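Side-chain contacts in transcriptional regulator, TetR family (Cytophaga hutchinsonii, PDB 3EUP), which probably binds operator DNA through an N-terminal helix-turn-helix and regulates transcription, as TetR-family proteins do, perhaps in response to a small ligand: residues S47-F52 with E56-A61; L89-M94 with E190-L195; F15-T20 with F63-G68. All coordinates share one frame; numbering follows the deposited sequence.

Interaction 1 (S47-F52 with E56-A61)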
# COMPACT_ATOMS: atom_id res chain seq x y z
N SER A 47 -10.19 23.74 -22.68
CA SER A 47 -11.24 22.74 -22.64
C SER A 47 -11.25 22.00 -21.31
O SER A 47 -12.30 21.79 -20.72
CB SER A 47 -11.10 21.73 -23.77
OG SER A 47 -11.15 22.40 -25.00
N ILE A 48 -10.09 21.59 -20.84
CA ILE A 48 -10.00 20.87 -19.58
C ILE A 48 -10.57 21.74 -18.44
O ILE A 48 -11.50 21.35 -17.73
CB ILE A 48 -8.57 20.49 -19.28
CG1 ILE A 48 -8.09 19.42 -20.27
CG2 ILE A 48 -8.44 19.97 -17.86
CD1 ILE A 48 -6.61 19.09 -20.17
N TYR A 49 -10.08 22.97 -18.30
CA TYR A 49 -10.50 23.78 -17.16
C TYR A 49 -11.78 24.56 -17.41
O TYR A 49 -12.18 25.37 -16.59
CB TYR A 49 -9.33 24.61 -16.62
CG TYR A 49 -8.26 23.70 -16.00
CD1 TYR A 49 -8.61 22.69 -15.07
CD2 TYR A 49 -6.92 23.81 -16.35
CE1 TYR A 49 -7.63 21.83 -14.50
CE2 TYR A 49 -5.93 22.96 -15.80
CZ TYR A 49 -6.29 21.98 -14.88
OH TYR A 49 -5.31 21.15 -14.36
N GLY A 50 -12.46 24.27 -18.51
CA GLY A 50 -13.84 24.67 -18.70
C GLY A 50 -14.81 23.61 -18.21
O GLY A 50 -16.01 23.85 -18.15
N ASN A 51 -14.30 22.43 -17.88
CA ASN A 51 -15.12 21.35 -17.29
C ASN A 51 -14.80 21.11 -15.81
O ASN A 51 -15.61 20.53 -15.09
CB ASN A 51 -14.90 20.06 -18.07
CG ASN A 51 -15.53 20.12 -19.41
OD1 ASN A 51 -16.74 19.90 -19.54
ND2 ASN A 51 -14.74 20.47 -20.42
N PHE A 52 -13.61 21.52 -15.39
CA PHE A 52 -13.17 21.32 -14.03
C PHE A 52 -12.57 22.60 -13.48
O PHE A 52 -11.85 23.31 -14.19
CB PHE A 52 -12.09 20.25 -14.00
CG PHE A 52 -12.57 18.89 -14.31
CD1 PHE A 52 -13.09 18.09 -13.30
CD2 PHE A 52 -12.52 18.41 -15.61
CE1 PHE A 52 -13.51 16.82 -13.57
CE2 PHE A 52 -12.97 17.14 -15.90
CZ PHE A 52 -13.47 16.33 -14.88
N GLU A 56 -6.96 19.54 -9.07
CA GLU A 56 -7.42 18.77 -7.93
C GLU A 56 -8.82 18.22 -8.14
O GLU A 56 -9.08 17.09 -7.77
CB GLU A 56 -7.34 19.59 -6.62
CG GLU A 56 -8.34 19.15 -5.56
CD GLU A 56 -8.11 19.77 -4.17
OE1 GLU A 56 -7.08 20.50 -3.99
OE2 GLU A 56 -8.94 19.47 -3.26
N ALA A 57 -9.72 19.02 -8.70
CA ALA A 57 -11.06 18.56 -9.07
C ALA A 57 -10.98 17.40 -10.09
O ALA A 57 -11.74 16.44 -9.99
CB ALA A 57 -11.92 19.70 -9.64
N VAL A 58 -10.02 17.47 -11.01
CA VAL A 58 -9.81 16.37 -11.97
C VAL A 58 -9.31 15.10 -11.24
O VAL A 58 -9.80 14.02 -11.51
CB VAL A 58 -8.82 16.72 -13.10
CG1 VAL A 58 -8.81 15.59 -14.13
CG2 VAL A 58 -9.16 18.10 -13.73
N ALA A 59 -8.38 15.26 -10.30
CA ALA A 59 -7.83 14.13 -9.50
C ALA A 59 -8.90 13.42 -8.69
O ALA A 59 -8.93 12.20 -8.65
CB ALA A 59 -6.73 14.60 -8.60
N ILE A 60 -9.80 14.20 -8.10
CA ILE A 60 -10.90 13.66 -7.32
C ILE A 60 -11.87 12.84 -8.17
O ILE A 60 -12.23 11.73 -7.80
CB ILE A 60 -11.63 14.74 -6.53
CG1 ILE A 60 -10.68 15.32 -5.42
CG2 ILE A 60 -13.00 14.19 -5.97
CD1 ILE A 60 -11.24 16.58 -4.80
N ALA A 61 -12.28 13.39 -9.32
CA ALA A 61 -13.11 12.68 -10.27
C ALA A 61 -12.39 11.42 -10.79
O ALA A 61 -13.03 10.35 -10.93
CB ALA A 61 -13.50 13.62 -11.47
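At the end of the helix-turn-helix, the short helix 45-48 runs into a loop that packs Phe52 against helix 55-78. The side chains that meet are apolar, the ring also rests on the backbone of Ala57 and Val58, and no hydrogen bond crosses the contact. Val58 CG2 sits over one face of the Phe52 ring, 4.0 Å from the centroid and 28° off the ring normal, a CH-pi contact displaced toward the CB end, since its nearest ring atom is Phe52 CG at 3.5 Å. Beyond it, Ala61 CB approaches the ring obliquely, 3.8 Å from Phe52 CE1, as does the carbonyl carbon of Ala57, while Phe52 CD1 comes within 4.2 Å of Ala57 CB. The ring thus spans one turn of the helix, from Ala57 to Ala61. Val58 CG2 stands anti to the carbonyl carbon while CG1 is anti to the backbone N (chi1 -173°), which leaves CG2 to meet Phe52 and, at 4.1 Å, Tyr49 CE1. The loop has its own fastening: Asn51 ND2 donates to Ser47 O (2.8 Å, 143° at the hydrogen), and Ile48 O accepts from both Asn51 N and Phe52 N. Ile16 of helix 10-31 also touches Phe52. With an alanine here instead of Phe52, Val58 and Ala61 would probably face a gap and the loop would lose its main apolar hold on helix 55-78. Such packing of the segment after the recognition helix onto the long connecting helix is typical of the TetR DNA-binding domain.

Interaction 2 (L89-M94 with E190-L195)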
# COMPACT_ATOMS: atom_id res chain seq x y z
N LEU A 89 -13.89 -14.51 -2.24
CA LEU A 89 -12.64 -14.92 -2.85
C LEU A 89 -12.51 -14.57 -4.33
O LEU A 89 -11.69 -15.12 -5.00
CB LEU A 89 -12.41 -16.41 -2.63
CG LEU A 89 -12.40 -16.78 -1.16
CD1 LEU A 89 -12.32 -18.31 -0.97
CD2 LEU A 89 -11.27 -16.05 -0.48
N VAL A 90 -13.26 -13.58 -4.82
CA VAL A 90 -13.11 -13.14 -6.21
C VAL A 90 -11.83 -12.26 -6.45
O VAL A 90 -11.53 -11.92 -7.59
CB VAL A 90 -14.33 -12.34 -6.63
CG1 VAL A 90 -15.63 -13.21 -6.57
CG2 VAL A 90 -14.46 -11.09 -5.74
N TYR A 91 -11.11 -11.90 -5.39
CA TYR A 91 -10.01 -10.91 -5.47
C TYR A 91 -8.85 -11.36 -6.34
O TYR A 91 -8.41 -10.65 -7.22
CB TYR A 91 -9.58 -10.47 -4.04
CG TYR A 91 -10.77 -9.81 -3.35
CD1 TYR A 91 -11.13 -8.51 -3.66
CD2 TYR A 91 -11.61 -10.55 -2.50
CE1 TYR A 91 -12.24 -7.94 -3.10
CE2 TYR A 91 -12.73 -9.98 -1.95
CZ TYR A 91 -13.04 -8.68 -2.24
OH TYR A 91 -14.16 -8.12 -1.71
N SER A 92 -8.38 -12.58 -6.15
CA SER A 92 -7.30 -13.07 -6.97
C SER A 92 -7.61 -13.02 -8.49
O SER A 92 -6.75 -12.64 -9.30
CB SER A 92 -6.93 -14.50 -6.62
OG SER A 92 -5.86 -14.85 -7.44
N SER A 93 -8.82 -13.38 -8.88
CA SER A 93 -9.09 -13.40 -10.30
C SER A 93 -9.23 -11.95 -10.76
O SER A 93 -8.74 -11.59 -11.83
CB SER A 93 -10.30 -14.28 -10.64
OG SER A 93 -11.48 -13.54 -10.51
N MET A 94 -9.82 -11.08 -9.93
CA MET A 94 -9.94 -9.69 -10.32
C MET A 94 -8.58 -9.03 -10.57
O MET A 94 -8.42 -8.29 -11.56
CB MET A 94 -10.76 -8.93 -9.28
CG MET A 94 -11.05 -7.50 -9.66
SD MET A 94 -12.02 -6.64 -8.35
CE MET A 94 -12.75 -8.04 -7.39
N GLU A 190 -3.54 -17.10 -1.27
CA GLU A 190 -3.72 -18.41 -0.65
C GLU A 190 -4.11 -18.25 0.85
O GLU A 190 -5.01 -18.94 1.35
CB GLU A 190 -2.43 -19.24 -0.81
CG GLU A 190 -2.65 -20.68 -0.80
CD GLU A 190 -1.34 -21.48 -0.66
OE1 GLU A 190 -0.28 -21.02 -1.20
OE2 GLU A 190 -1.39 -22.54 0.04
N SER A 191 -3.45 -17.34 1.55
CA SER A 191 -3.85 -17.06 2.92
C SER A 191 -5.22 -16.40 2.99
O SER A 191 -5.88 -16.57 3.95
CB SER A 191 -2.79 -16.21 3.65
OG SER A 191 -1.61 -16.98 3.92
N LEU A 192 -5.64 -15.60 2.02
CA LEU A 192 -7.01 -15.12 2.04
C LEU A 192 -8.00 -16.30 2.03
O LEU A 192 -8.95 -16.33 2.80
CB LEU A 192 -7.29 -14.23 0.84
CG LEU A 192 -8.65 -13.58 0.71
CD1 LEU A 192 -8.95 -12.59 1.88
CD2 LEU A 192 -8.66 -12.84 -0.61
N GLU A 193 -7.77 -17.27 1.16
CA GLU A 193 -8.58 -18.49 1.17
C GLU A 193 -8.58 -19.20 2.53
O GLU A 193 -9.62 -19.63 3.02
CB GLU A 193 -8.08 -19.49 0.13
CG GLU A 193 -8.50 -19.17 -1.27
CD GLU A 193 -8.84 -20.44 -2.08
OE1 GLU A 193 -8.42 -21.54 -1.66
OE2 GLU A 193 -9.53 -20.32 -3.12
N ASP A 194 -7.40 -19.36 3.13
CA ASP A 194 -7.31 -19.96 4.47
C ASP A 194 -8.14 -19.18 5.52
O ASP A 194 -8.79 -19.77 6.38
CB ASP A 194 -5.85 -20.06 4.93
CG ASP A 194 -4.98 -20.89 3.98
OD1 ASP A 194 -5.54 -21.77 3.29
OD2 ASP A 194 -3.75 -20.68 3.92
N LEU A 195 -8.12 -17.85 5.46
CA LEU A 195 -8.89 -17.06 6.43
C LEU A 195 -10.37 -17.43 6.35
O LEU A 195 -11.01 -17.66 7.36
CB LEU A 195 -8.69 -15.55 6.18
CG LEU A 195 -9.32 -14.52 7.11
CD1 LEU A 195 -8.69 -14.60 8.52
CD2 LEU A 195 -9.16 -13.13 6.54
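Leu89 and Leu192 run alongside each other, pointing opposite ways, Leu89 reaching out from the turn before helix 91-96 and Leu192 from helix 182-197. Both belong to the all-helical C-terminal domain of the TetR fold, the part that in this family generally carries ligand binding and dimerisation. The backbones come closest at Leu89 and Glu193, whose CA atoms are 6.7 Å apart, and no hydrogen bond joins the segments. The two methyls of Leu89 divide the work. CD2 lies 3.8 Å from Leu192 CG, whereas CD1 rests on the aliphatic part of Glu193, 3.9 Å from its CG. Glu193 stands nearly perpendicular to Leu89; its chi1 of -78° sets CG anti to the carbonyl carbon and brings it to Leu89 CD1 at the exposed border of the contact, while the bend at chi2 places the carboxylate, with Glu193 OE2 4.1 Å from Leu89 CD1. Leu192 has CG anti to the backbone N (chi1 -177°), which extends its branch toward the segment 89-94, where Tyr91 lies about perpendicular to it and Leu192 CD2 approaches the ring obliquely. Val90 CG2 covers one face of that ring over its centre, and Tyr91 OH is hydrogen-bonded to Trp135. Met165 of helix 158-179 touches both Tyr91 and Leu192, which places the buried half of the contact between three helices. On helix 182-197, Asp194 forms a salt bridge with Lys160 of the second subunit and Ser191 OG a hydrogen bond with Ser164 of that subunit. The more buried edge ends at Leu192 CD2, 4.2 Å from Tyr91 CD2.

Interaction 3 (F15-T20 with F63-G68)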
# COMPACT_ATOMS: atom_id res chain seq x y z
N PHE A 15 -15.06 12.16 -20.88
CA PHE A 15 -13.87 11.86 -21.66
C PHE A 15 -12.59 12.32 -20.94
O PHE A 15 -11.58 11.62 -20.99
CB PHE A 15 -13.95 12.52 -23.05
CG PHE A 15 -12.65 12.44 -23.81
CD1 PHE A 15 -12.31 11.29 -24.53
CD2 PHE A 15 -11.75 13.51 -23.80
CE1 PHE A 15 -11.08 11.19 -25.21
CE2 PHE A 15 -10.53 13.43 -24.48
CZ PHE A 15 -10.19 12.26 -25.19
N ILE A 16 -12.62 13.51 -20.33
CA ILE A 16 -11.48 13.99 -19.61
C ILE A 16 -11.16 13.00 -18.49
O ILE A 16 -10.01 12.65 -18.30
CB ILE A 16 -11.65 15.40 -18.95
CG1 ILE A 16 -11.93 16.51 -19.95
CG2 ILE A 16 -10.39 15.75 -18.18
CD1 ILE A 16 -11.00 16.52 -21.03
N ILE A 17 -12.19 12.58 -17.75
CA ILE A 17 -12.00 11.68 -16.59
C ILE A 17 -11.37 10.39 -17.07
O ILE A 17 -10.33 9.94 -16.54
CB ILE A 17 -13.30 11.41 -15.84
CG1 ILE A 17 -13.78 12.69 -15.13
CG2 ILE A 17 -13.09 10.31 -14.79
CD1 ILE A 17 -15.28 12.66 -14.67
N GLU A 18 -11.97 9.82 -18.11
CA GLU A 18 -11.53 8.54 -18.68
C GLU A 18 -10.09 8.57 -19.18
O GLU A 18 -9.36 7.63 -18.97
CB GLU A 18 -12.49 8.09 -19.80
CG GLU A 18 -13.78 7.64 -19.19
CD GLU A 18 -14.87 7.34 -20.15
OE1 GLU A 18 -14.60 7.26 -21.39
OE2 GLU A 18 -16.00 7.18 -19.61
N SER A 19 -9.70 9.67 -19.81
CA SER A 19 -8.39 9.80 -20.44
C SER A 19 -7.32 10.03 -19.41
O SER A 19 -6.17 9.61 -19.61
CB SER A 19 -8.36 11.02 -21.37
OG SER A 19 -9.25 10.82 -22.42
N THR A 20 -7.66 10.76 -18.35
CA THR A 20 -6.62 11.18 -17.43
C THR A 20 -6.53 10.30 -16.20
O THR A 20 -5.53 10.39 -15.51
CB THR A 20 -6.79 12.63 -16.94
OG1 THR A 20 -8.00 12.75 -16.18
CG2 THR A 20 -6.80 13.59 -18.17
N PHE A 63 -10.20 9.61 -9.16
CA PHE A 63 -10.28 8.62 -8.11
C PHE A 63 -11.65 7.96 -8.10
O PHE A 63 -11.76 6.73 -8.08
CB PHE A 63 -9.98 9.20 -6.71
CG PHE A 63 -10.20 8.21 -5.62
CD1 PHE A 63 -9.24 7.28 -5.33
CD2 PHE A 63 -11.43 8.13 -4.98
CE1 PHE A 63 -9.44 6.29 -4.36
CE2 PHE A 63 -11.66 7.13 -4.01
CZ PHE A 63 -10.66 6.23 -3.69
N ASP A 64 -12.72 8.77 -8.14
CA ASP A 64 -14.07 8.19 -8.20
C ASP A 64 -14.25 7.24 -9.37
O ASP A 64 -14.84 6.19 -9.23
CB ASP A 64 -15.14 9.27 -8.22
CG ASP A 64 -15.27 10.00 -6.87
OD1 ASP A 64 -14.77 9.48 -5.84
OD2 ASP A 64 -15.85 11.12 -6.83
N TYR A 65 -13.68 7.57 -10.53
CA TYR A 65 -13.79 6.67 -11.69
C TYR A 65 -12.95 5.37 -11.54
O TYR A 65 -13.42 4.27 -11.82
CB TYR A 65 -13.41 7.40 -12.98
CG TYR A 65 -13.30 6.54 -14.21
CD1 TYR A 65 -14.36 6.46 -15.10
CD2 TYR A 65 -12.13 5.85 -14.52
CE1 TYR A 65 -14.28 5.71 -16.24
CE2 TYR A 65 -12.04 5.05 -15.68
CZ TYR A 65 -13.11 5.01 -16.54
OH TYR A 65 -13.09 4.26 -17.69
N ASN A 66 -11.71 5.53 -11.12
CA ASN A 66 -10.80 4.39 -10.90
C ASN A 66 -11.31 3.37 -9.89
O ASN A 66 -11.36 2.15 -10.17
CB ASN A 66 -9.42 4.91 -10.47
CG ASN A 66 -8.60 5.38 -11.66
OD1 ASN A 66 -7.74 6.26 -11.53
ND2 ASN A 66 -8.88 4.83 -12.82
N TRP A 67 -11.70 3.88 -8.73
CA TRP A 67 -12.27 3.05 -7.70
C TRP A 67 -13.68 2.58 -8.10
O TRP A 67 -14.03 1.44 -7.84
CB TRP A 67 -12.24 3.78 -6.36
CG TRP A 67 -12.73 2.92 -5.26
CD1 TRP A 67 -13.89 3.08 -4.56
CD2 TRP A 67 -12.13 1.71 -4.79
NE1 TRP A 67 -14.01 2.07 -3.64
CE2 TRP A 67 -12.95 1.22 -3.77
CE3 TRP A 67 -10.95 1.02 -5.11
CZ2 TRP A 67 -12.63 0.08 -3.05
CZ3 TRP A 67 -10.63 -0.11 -4.40
CH2 TRP A 67 -11.46 -0.57 -3.38
N GLY A 68 -14.48 3.44 -8.72
CA GLY A 68 -15.79 3.00 -9.22
C GLY A 68 -15.64 1.80 -10.17
O GLY A 68 -16.47 0.88 -10.19
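Tyr65 lies against helix 10-31 and is met by two consecutive residues, Ile17 at its base and Glu18 at its outer end. Ile17 CG2 makes the tightest approach, 3.4 Å from Tyr65 CB and 3.8 Å from Tyr65 CG, and comes to the ring obliquely. Farther out, the methylene Glu18 CG packs 3.6 Å from Tyr65 CE1 and 3.8 Å from Tyr65 OH, with Glu18 CA over one face of the ring. The glutamate thus touches the aromatic mainly with its hydrocarbon part, lying nearly perpendicular to the tyrosine side chain, and its carboxylate plane is turned 40° from that of the ring. The nearer carboxylate oxygen, Glu18 OE2, stays 4.1 Å from Tyr65 CE1. No hydrogen bond links the two segments.

Torsions explain the approach on both sides. Tyr65 CG is anti to its own backbone N (chi1 172°), which carries the ring across to helix 10-31, while in Ile17 a chi1 of -69° for CG1 leaves CG2 anti to the backbone N, facing Tyr65 CB. This is helix-on-helix packing between the first long helix of the TetR DNA-binding domain and helix 55-78, the long helix that leads from that domain into the C-terminal one; the closest CA atoms, 7.2 Å apart, are those of Ile17 and Tyr65.

Outside this shell, Gln14, one turn earlier than Glu18, holds the polar end of that glutamate through a bond from Gln14 NE2 to Glu18 OE2. Gln14 touches Tyr65 as well, and Ala21, one turn beyond Ile17, packs on the same tyrosine. Behind the isoleucine, Phe52 of the loop before helix 55-78 packs on Ile17.

Interactions 1 and 3 share helix 55-78 and touch directly: Phe52 CZ is 3.7 Å from Ile17 CG1, and Val58 packs on Thr20, which means the two adjoin and share packing round Phe52 and Val58. Along the chain, interaction 1 is nested inside the loop that interaction 3 closes. Interaction 1 is the more buried; interaction 3 runs out to the surface at Glu18, as interaction 2 does at Glu193, each glutamate contributing mainly methylene contact. Interaction 2 lies in the C-terminal domain, on the other side of the chain's centre, its centre 36 Å from that of interaction 1. Only interaction 2 has residues bonded to the second subunit, and none of the three has a hydrogen bond between its segments.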